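Local coordinates for protein aminoglycoside N(3)-acetyltransferase, AAC(3)-IVa (Escherichia coli, PDB 6MN3) that probably confers resistance to gentamicin, tobramycin, apramycin and related antibiotics by transferring an acetyl group from acetyl-CoA to the 3-amino group of their 2-deoxystreptamine ring, at residues D189-R194 and A247-C252; E193-A198 and L239-P244. All blocks are in the same frame, centred on the assembly; numbering follows the deposited sequence.

Contact 1 of 2, residues D189-R194 and A247-C252. With ZN (zinc ion), chain D.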
ATOM      1  N   ASP A 189     -11.996  -3.038  -8.422  1.00 95.13           N
ATOM      2  CA  ASP A 189     -12.223  -2.905  -6.992  1.00 97.76           C
ATOM      3  C   ASP A 189     -13.234  -3.939  -6.513  1.00 94.77           C
ATOM      4  O   ASP A 189     -14.169  -4.300  -7.233  1.00 94.91           O
ATOM      5  CB  ASP A 189     -12.714  -1.497  -6.637  1.00105.04           C
ATOM      6  CG  ASP A 189     -12.285  -1.060  -5.249  1.00109.90           C
ATOM      7  OD1 ASP A 189     -11.989   0.139  -5.065  1.00111.82           O
ATOM      8  OD2 ASP A 189     -12.239  -1.918  -4.341  1.00111.42           O
ATOM      9  N   HIS A 190     -13.033  -4.409  -5.287  1.00 95.66           N
ATOM     10  CA  HIS A 190     -13.933  -5.360  -4.647  1.00 95.08           C
ATOM     11  C   HIS A 190     -13.722  -5.261  -3.140  1.00 97.07           C
ATOM     12  O   HIS A 190     -13.080  -4.327  -2.648  1.00 94.22           O
ATOM     13  CB  HIS A 190     -13.701  -6.780  -5.174  1.00 89.48           C
ATOM     14  CG  HIS A 190     -12.257  -7.120  -5.382  1.00 84.16           C
ATOM     15  ND1 HIS A 190     -11.494  -7.749  -4.424  1.00 82.38           N
ATOM     16  CD2 HIS A 190     -11.438  -6.918  -6.443  1.00 81.27           C
ATOM     17  CE1 HIS A 190     -10.267  -7.921  -4.883  1.00 80.60           C
ATOM     18  NE2 HIS A 190     -10.207  -7.425  -6.106  1.00 78.35           N
ATOM     19  N   CYS A 191     -14.265  -6.232  -2.402  1.00 97.79           N
ATOM     20  CA  CYS A 191     -14.118  -6.229  -0.951  1.00100.47           C
ATOM     21  C   CYS A 191     -12.679  -6.456  -0.511  1.00 96.36           C
ATOM     22  O   CYS A 191     -12.355  -6.194   0.653  1.00100.58           O
ATOM     23  CB  CYS A 191     -15.024  -7.293  -0.330  1.00102.12           C
ATOM     24  SG  CYS A 191     -14.475  -8.986  -0.626  1.00 99.84           S
ATOM     25  N   CYS A 192     -11.820  -6.951  -1.404  1.00 87.37           N
ATOM     26  CA  CYS A 192     -10.399  -7.188  -1.159  1.00 83.91           C
ATOM     27  C   CYS A 192     -10.143  -8.204  -0.052  1.00 83.71           C
ATOM     28  O   CYS A 192      -8.985  -8.419   0.326  1.00 81.19           O
ATOM     29  CB  CYS A 192      -9.656  -5.883  -0.843  1.00 84.94           C
ATOM     30  SG  CYS A 192      -9.728  -4.641  -2.152  1.00 90.07           S
ATOM     31  N   GLU A 193     -11.191  -8.839   0.478  1.00 47.33           N
ATOM     32  CA  GLU A 193     -11.001  -9.818   1.542  1.00 52.26           C
ATOM     33  C   GLU A 193     -10.220 -11.028   1.048  1.00 53.74           C
ATOM     34  O   GLU A 193      -9.392 -11.581   1.781  1.00 52.79           O
ATOM     35  CB  GLU A 193     -12.356 -10.250   2.104  1.00 57.67           C
ATOM     36  CG  GLU A 193     -12.966  -9.263   3.082  1.00 65.10           C
ATOM     37  CD  GLU A 193     -14.430  -9.544   3.353  1.00 75.52           C
ATOM     38  OE1 GLU A 193     -15.277  -9.160   2.520  1.00 81.12           O
ATOM     39  OE2 GLU A 193     -14.734 -10.155   4.399  1.00 79.65           O
ATOM     40  N   ARG A 194     -10.464 -11.450  -0.194  1.00 54.71           N
ATOM     41  CA  ARG A 194      -9.782 -12.608  -0.758  1.00 49.88           C
ATOM     42  C   ARG A 194      -8.311 -12.349  -1.045  1.00 50.20           C
ATOM     43  O   ARG A 194      -7.613 -13.277  -1.468  1.00 43.45           O
ATOM     44  CB  ARG A 194     -10.488 -13.060  -2.037  1.00 50.33           C
ATOM     45  CG  ARG A 194     -11.942 -13.460  -1.827  1.00 60.18           C
ATOM     46  CD  ARG A 194     -12.097 -14.970  -1.783  1.00 64.54           C
ATOM     47  NE  ARG A 194     -11.824 -15.583  -3.079  1.00 65.53           N
ATOM     48  CZ  ARG A 194     -11.950 -16.881  -3.332  1.00 67.69           C
ATOM     49  NH1 ARG A 194     -12.346 -17.710  -2.376  1.00 68.87           N
ATOM     50  NH2 ARG A 194     -11.678 -17.352  -4.541  1.00 66.26           N
ATOM     51  N   ALA A 247     -20.997 -16.988  -1.236  1.00117.40           N
ATOM     52  CA  ALA A 247     -20.711 -16.098  -0.116  1.00110.06           C
ATOM     53  C   ALA A 247     -21.570 -14.840  -0.144  1.00108.79           C
ATOM     54  O   ALA A 247     -21.713 -14.179   0.890  1.00111.37           O
ATOM     55  CB  ALA A 247     -19.229 -15.719  -0.108  1.00105.35           C
ATOM     56  N   GLY A 248     -22.137 -14.499  -1.297  1.00109.49           N
ATOM     57  CA  GLY A 248     -23.060 -13.379  -1.380  1.00106.91           C
ATOM     58  C   GLY A 248     -22.435 -12.035  -1.080  1.00100.80           C
ATOM     59  O   GLY A 248     -23.069 -11.184  -0.445  1.00 99.18           O
ATOM     60  N   CYS A 249     -21.200 -11.823  -1.522  1.00 97.76           N
ATOM     61  CA  CYS A 249     -20.527 -10.551  -1.299  1.00 96.63           C
ATOM     62  C   CYS A 249     -21.075  -9.504  -2.261  1.00 99.03           C
ATOM     63  O   CYS A 249     -21.056  -9.700  -3.481  1.00 96.22           O
ATOM     64  CB  CYS A 249     -19.019 -10.700  -1.472  1.00 88.59           C
ATOM     65  SG  CYS A 249     -18.118  -9.153  -1.265  1.00 91.59           S
ATOM     66  N   GLU A 250     -21.565  -8.393  -1.708  1.00100.85           N
ATOM     67  CA  GLU A 250     -22.093  -7.321  -2.544  1.00100.53           C
ATOM     68  C   GLU A 250     -20.987  -6.619  -3.321  1.00 98.54           C
ATOM     69  O   GLU A 250     -21.201  -6.208  -4.468  1.00 92.87           O
ATOM     70  CB  GLU A 250     -22.860  -6.318  -1.683  1.00100.60           C
ATOM     71  CG  GLU A 250     -24.011  -5.630  -2.396  1.00104.53           C
ATOM     72  CD  GLU A 250     -25.027  -5.050  -1.431  1.00109.40           C
ATOM     73  OE1 GLU A 250     -25.742  -4.100  -1.815  1.00112.79           O
ATOM     74  OE2 GLU A 250     -25.112  -5.546  -0.288  1.00109.13           O
ATOM     75  N   GLU A 251     -19.804  -6.476  -2.723  1.00101.98           N
ATOM     76  CA  GLU A 251     -18.708  -5.789  -3.396  1.00104.20           C
ATOM     77  C   GLU A 251     -18.059  -6.657  -4.467  1.00101.11           C
ATOM     78  O   GLU A 251     -17.505  -6.125  -5.436  1.00101.02           O
ATOM     79  CB  GLU A 251     -17.663  -5.345  -2.371  1.00102.15           C
ATOM     80  CG  GLU A 251     -17.069  -3.973  -2.642  1.00101.82           C
ATOM     81  CD  GLU A 251     -16.535  -3.311  -1.386  1.00102.80           C
ATOM     82  OE1 GLU A 251     -15.485  -2.640  -1.466  1.00 99.86           O
ATOM     83  OE2 GLU A 251     -17.168  -3.459  -0.319  1.00105.03           O
ATOM     84  N   CYS A 252     -18.117  -7.980  -4.319  1.00 99.83           N
ATOM     85  CA  CYS A 252     -17.507  -8.883  -5.288  1.00 89.84           C
ATOM     86  C   CYS A 252     -18.450  -9.232  -6.431  1.00 87.24           C
ATOM     87  O   CYS A 252     -18.021  -9.285  -7.589  1.00 80.96           O
ATOM     88  CB  CYS A 252     -17.039 -10.165  -4.594  1.00 86.74           C
ATOM     89  SG  CYS A 252     -15.340 -10.097  -3.987  1.00 82.20           S
TER
HETATM   90 ZN    ZN D 302     -16.071 -10.270  -1.759  1.00 76.05          ZN
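Cys191 and Cys249 send their sulfurs to one zinc ion by different first torsions: SG of Cys191 sits between its own backbone N and carbonyl carbon (chi1 71°), whereas SG of Cys249 lies anti to the backbone N (chi1 178°). Together with Cys252 they form most of a zinc site of three cysteines and one histidine, in which Cys249 and Cys252 are the two cysteines of a CxxC motif leading into helix 250-257, and His243 supplies the remaining ligand. The metal bond from Cys191 SG measures 2.3 Å, and that sulfur lies 3.6 Å from Cys252 SG, a separation expected of ligands sharing a metal. A second-shell bond also reaches the Cys191 thiolate, since Glu193 N donates to its SG over 3.5 Å in a fairly straight line; such a donor would be expected to temper the negative charge gathered on the sulfurs. Beside the metal, the extended side chain of Glu251 lies against the 190-191 backbone, its CB 3.5 Å from Cys191 N. Its carboxylate ends beside the carbonyl of His190, with OE1 3.2 Å from His190 O, a close approach of two acceptors and not a hydrogen bond. Within the loop, the His190 ring is held at both nitrogens: NE2 is hydrogen-bonded to Glu159, while ND1 accepts from Cys192 N. That last donor stands 3.1 Å from ND1 and is tilted 34° out of the imidazole plane.

Contact 2 of 2, residues E193-A198 and L239-P244; sequences ERFALA and LIFLHP. With ZN (zinc ion), chain D.
Arg194 reaches across to the turn at 239-242 and delivers its guanidinium to the carbonyl of Ile240, the closest polar meeting of the two segments. NH2 donates to Ile240 O at 2.7 Å, from a position tilted 30° out of the carbonyl plane, and NE adds a weak bond to the same oxygen at 3.1 Å. With CG anti to the carbonyl carbon (chi1 -60°), that atom rests over the centre of the His243 ring, a CH-pi contact of 3.9 Å to the centroid; bends at chi2 (-102°) and chi3 then place CD and NE and turn the chain toward Ile240 O. Pro244 CD lies over one guanidinium face near its rim, and Leu197 CD1 covers the middle of the opposite face. The type I beta turn from Leu239 to Leu242 thus presents a carbonyl to the arginine, and just beyond it the chain delivers His243, whose ND1 binds zinc at 2.2 Å as the one histidine of the site. A water bridges the backbones in the interior beside this packing, accepting from Arg194 N and donating to Phe241 O. The buried end of the contact is aromatic: Phe195 and Phe241 form a T-shaped pair with centroids 4.9 Å apart, the edge of Phe195 turned to the face of Phe241 and CE1 lying off-centre. Ile240 CG2 sits over the other face of the Phe241 ring, and helix 154-161 packs against both phenylalanines. Toward solvent the fit is looser: CB of the exposed Glu193 lies 3.6 Å from His243 CE1, at the ring edge, with its carboxylate OE1 slightly farther off.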
ATOM      1  N   GLU A 193     -11.191  -8.839   0.478  1.00 47.33           N
ATOM      2  CA  GLU A 193     -11.001  -9.818   1.542  1.00 52.26           C
ATOM      3  C   GLU A 193     -10.220 -11.028   1.048  1.00 53.74           C
ATOM      4  O   GLU A 193      -9.392 -11.581   1.781  1.00 52.79           O
ATOM      5  CB  GLU A 193     -12.356 -10.250   2.104  1.00 57.67           C
ATOM      6  CG  GLU A 193     -12.966  -9.263   3.082  1.00 65.10           C
ATOM      7  CD  GLU A 193     -14.430  -9.544   3.353  1.00 75.52           C
ATOM      8  OE1 GLU A 193     -15.277  -9.160   2.520  1.00 81.12           O
ATOM      9  OE2 GLU A 193     -14.734 -10.155   4.399  1.00 79.65           O
ATOM     10  N   ARG A 194     -10.464 -11.450  -0.194  1.00 54.71           N
ATOM     11  CA  ARG A 194      -9.782 -12.608  -0.758  1.00 49.88           C
ATOM     12  C   ARG A 194      -8.311 -12.349  -1.045  1.00 50.20           C
ATOM     13  O   ARG A 194      -7.613 -13.277  -1.468  1.00 43.45           O
ATOM     14  CB  ARG A 194     -10.488 -13.060  -2.037  1.00 50.33           C
ATOM     15  CG  ARG A 194     -11.942 -13.460  -1.827  1.00 60.18           C
ATOM     16  CD  ARG A 194     -12.097 -14.970  -1.783  1.00 64.54           C
ATOM     17  NE  ARG A 194     -11.824 -15.583  -3.079  1.00 65.53           N
ATOM     18  CZ  ARG A 194     -11.950 -16.881  -3.332  1.00 67.69           C
ATOM     19  NH1 ARG A 194     -12.346 -17.710  -2.376  1.00 68.87           N
ATOM     20  NH2 ARG A 194     -11.678 -17.352  -4.541  1.00 66.26           N
ATOM     21  N   PHE A 195      -7.826 -11.122  -0.835  1.00 50.13           N
ATOM     22  CA  PHE A 195      -6.392 -10.869  -0.910  1.00 45.61           C
ATOM     23  C   PHE A 195      -5.622 -11.662   0.136  1.00 42.60           C
ATOM     24  O   PHE A 195      -4.420 -11.891  -0.035  1.00 42.41           O
ATOM     25  CB  PHE A 195      -6.099  -9.377  -0.734  1.00 47.19           C
ATOM     26  CG  PHE A 195      -6.299  -8.562  -1.982  1.00 48.46           C
ATOM     27  CD1 PHE A 195      -6.808  -9.138  -3.135  1.00 54.87           C
ATOM     28  CD2 PHE A 195      -5.974  -7.215  -2.000  1.00 46.02           C
ATOM     29  CE1 PHE A 195      -6.992  -8.385  -4.282  1.00 60.87           C
ATOM     30  CE2 PHE A 195      -6.153  -6.456  -3.143  1.00 51.01           C
ATOM     31  CZ  PHE A 195      -6.664  -7.042  -4.285  1.00 58.93           C
ATOM     32  N   ALA A 196      -6.290 -12.090   1.212  1.00 44.40           N
ATOM     33  CA  ALA A 196      -5.631 -12.866   2.256  1.00 46.32           C
ATOM     34  C   ALA A 196      -5.137 -14.216   1.755  1.00 49.45           C
ATOM     35  O   ALA A 196      -4.329 -14.858   2.436  1.00 46.68           O
ATOM     36  CB  ALA A 196      -6.580 -13.061   3.440  1.00 44.04           C
ATOM     37  N   LEU A 197      -5.610 -14.669   0.588  1.00 46.27           N
ATOM     38  CA  LEU A 197      -5.073 -15.892  -0.002  1.00 47.37           C
ATOM     39  C   LEU A 197      -3.582 -15.766  -0.282  1.00 46.14           C
ATOM     40  O   LEU A 197      -2.840 -16.749  -0.164  1.00 41.29           O
ATOM     41  CB  LEU A 197      -5.820 -16.227  -1.293  1.00 51.85           C
ATOM     42  CG  LEU A 197      -7.307 -16.564  -1.192  1.00 57.39           C
ATOM     43  CD1 LEU A 197      -7.903 -16.726  -2.581  1.00 55.76           C
ATOM     44  CD2 LEU A 197      -7.517 -17.819  -0.362  1.00 47.07           C
ATOM     45  N   ALA A 198      -3.125 -14.567  -0.651  1.00 46.16           N
ATOM     46  CA  ALA A 198      -1.711 -14.356  -0.932  1.00 46.75           C
ATOM     47  C   ALA A 198      -0.833 -14.645   0.276  1.00 47.95           C
ATOM     48  O   ALA A 198       0.348 -14.963   0.106  1.00 49.74           O
ATOM     49  CB  ALA A 198      -1.481 -12.924  -1.417  1.00 44.94           C
ATOM     50  N   LEU A 239     -10.474 -14.909 -11.764  1.00 68.07           N
ATOM     51  CA  LEU A 239     -11.391 -14.490 -10.712  1.00 69.40           C
ATOM     52  C   LEU A 239     -11.038 -15.122  -9.368  1.00 66.66           C
ATOM     53  O   LEU A 239     -11.926 -15.428  -8.568  1.00 71.62           O
ATOM     54  CB  LEU A 239     -12.831 -14.823 -11.098  1.00 60.70           C
ATOM     55  CG  LEU A 239     -13.218 -14.514 -12.546  1.00 62.40           C
ATOM     56  CD1 LEU A 239     -14.655 -14.928 -12.823  1.00 66.50           C
ATOM     57  CD2 LEU A 239     -13.013 -13.038 -12.858  1.00 60.94           C
ATOM     58  N   ILE A 240      -9.743 -15.324  -9.111  1.00 52.98           N
ATOM     59  CA  ILE A 240      -9.317 -15.950  -7.862  1.00 52.75           C
ATOM     60  C   ILE A 240      -9.606 -15.045  -6.670  1.00 54.39           C
ATOM     61  O   ILE A 240      -9.917 -15.527  -5.572  1.00 56.55           O
ATOM     62  CB  ILE A 240      -7.824 -16.330  -7.943  1.00 51.72           C
ATOM     63  CG1 ILE A 240      -7.349 -16.975  -6.639  1.00 48.43           C
ATOM     64  CG2 ILE A 240      -6.971 -15.112  -8.273  1.00 53.08           C
ATOM     65  CD1 ILE A 240      -7.787 -18.411  -6.474  1.00 56.22           C
ATOM     66  N   PHE A 241      -9.527 -13.730  -6.859  1.00 54.11           N
ATOM     67  CA  PHE A 241      -9.748 -12.766  -5.792  1.00 58.03           C
ATOM     68  C   PHE A 241     -11.218 -12.418  -5.593  1.00 64.43           C
ATOM     69  O   PHE A 241     -11.530 -11.587  -4.734  1.00 65.11           O
ATOM     70  CB  PHE A 241      -8.956 -11.484  -6.072  1.00 60.04           C
ATOM     71  CG  PHE A 241      -7.465 -11.657  -5.985  1.00 59.25           C
ATOM     72  CD1 PHE A 241      -6.903 -12.475  -5.018  1.00 58.97           C
ATOM     73  CD2 PHE A 241      -6.625 -10.996  -6.866  1.00 53.63           C
ATOM     74  CE1 PHE A 241      -5.531 -12.631  -4.935  1.00 51.78           C
ATOM     75  CE2 PHE A 241      -5.255 -11.148  -6.788  1.00 47.71           C
ATOM     76  CZ  PHE A 241      -4.706 -11.967  -5.820  1.00 46.33           C
ATOM     77  N   LEU A 242     -12.122 -13.021  -6.359  1.00 67.64           N
ATOM     78  CA  LEU A 242     -13.545 -12.715  -6.282  1.00 71.78           C
ATOM     79  C   LEU A 242     -14.247 -13.722  -5.383  1.00 75.30           C
ATOM     80  O   LEU A 242     -14.081 -14.936  -5.551  1.00 76.76           O
ATOM     81  CB  LEU A 242     -14.185 -12.726  -7.671  1.00 74.50           C
ATOM     82  CG  LEU A 242     -13.811 -11.602  -8.638  1.00 68.11           C
ATOM     83  CD1 LEU A 242     -14.830 -11.531  -9.764  1.00 63.11           C
ATOM     84  CD2 LEU A 242     -13.705 -10.268  -7.912  1.00 62.93           C
ATOM     85  N   HIS A 243     -15.025 -13.215  -4.433  1.00 79.39           N
ATOM     86  CA  HIS A 243     -15.860 -14.087  -3.624  1.00 80.17           C
ATOM     87  C   HIS A 243     -16.834 -14.839  -4.525  1.00 79.44           C
ATOM     88  O   HIS A 243     -17.386 -14.252  -5.464  1.00 79.15           O
ATOM     89  CB  HIS A 243     -16.637 -13.280  -2.582  1.00 85.64           C
ATOM     90  CG  HIS A 243     -15.965 -13.207  -1.248  1.00 93.74           C
ATOM     91  ND1 HIS A 243     -15.313 -12.077  -0.805  1.00103.06           N
ATOM     92  CD2 HIS A 243     -15.853 -14.121  -0.255  1.00 97.78           C
ATOM     93  CE1 HIS A 243     -14.824 -12.299   0.402  1.00 96.02           C
ATOM     94  NE2 HIS A 243     -15.137 -13.531   0.758  1.00 95.91           N
ATOM     95  N   PRO A 244     -17.066 -16.126  -4.284  1.00 79.36           N
ATOM     96  CA  PRO A 244     -18.068 -16.837  -5.066  1.00 87.44           C
ATOM     97  C   PRO A 244     -19.447 -16.279  -4.782  1.00 95.02           C
ATOM     98  O   PRO A 244     -19.688 -15.682  -3.714  1.00 95.36           O
ATOM     99  CB  PRO A 244     -17.932 -18.289  -4.586  1.00 88.28           C
ATOM    100  CG  PRO A 244     -17.313 -18.189  -3.240  1.00 83.58           C
ATOM    101  CD  PRO A 244     -16.403 -17.000  -3.301  1.00 77.62           C
TER
HETATM  102 ZN    ZN D 302     -16.071 -10.270  -1.759  1.00 76.05          ZN
HETATM  103  O   HOH W   1     -11.786 -10.105  -2.329  1.00 42.18           O

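In the fold
Contacts 1 and 2 have centres 8 Å apart and share Glu193 and Arg194, illustrating how one metal can tie the loop after strand 181-187 to the C-terminal part of the chain. Contact 1 supplies the three sulfur ligands and contact 2 the imidazole; Cys191 SG lies 3.2 Å from His243 ND1, beside it in the coordination shell. A second junction is aromatic, with His190 CE1 3.4 Å from Phe195 CE1 and the two rings nearly perpendicular. Cys192, next to the zinc ligand Cys191, lies with His156 and Glu159 in a relation resembling a Cys-His-Glu relay, though no catalytic role is established for them; Phe195 meets His156 edge-to-face.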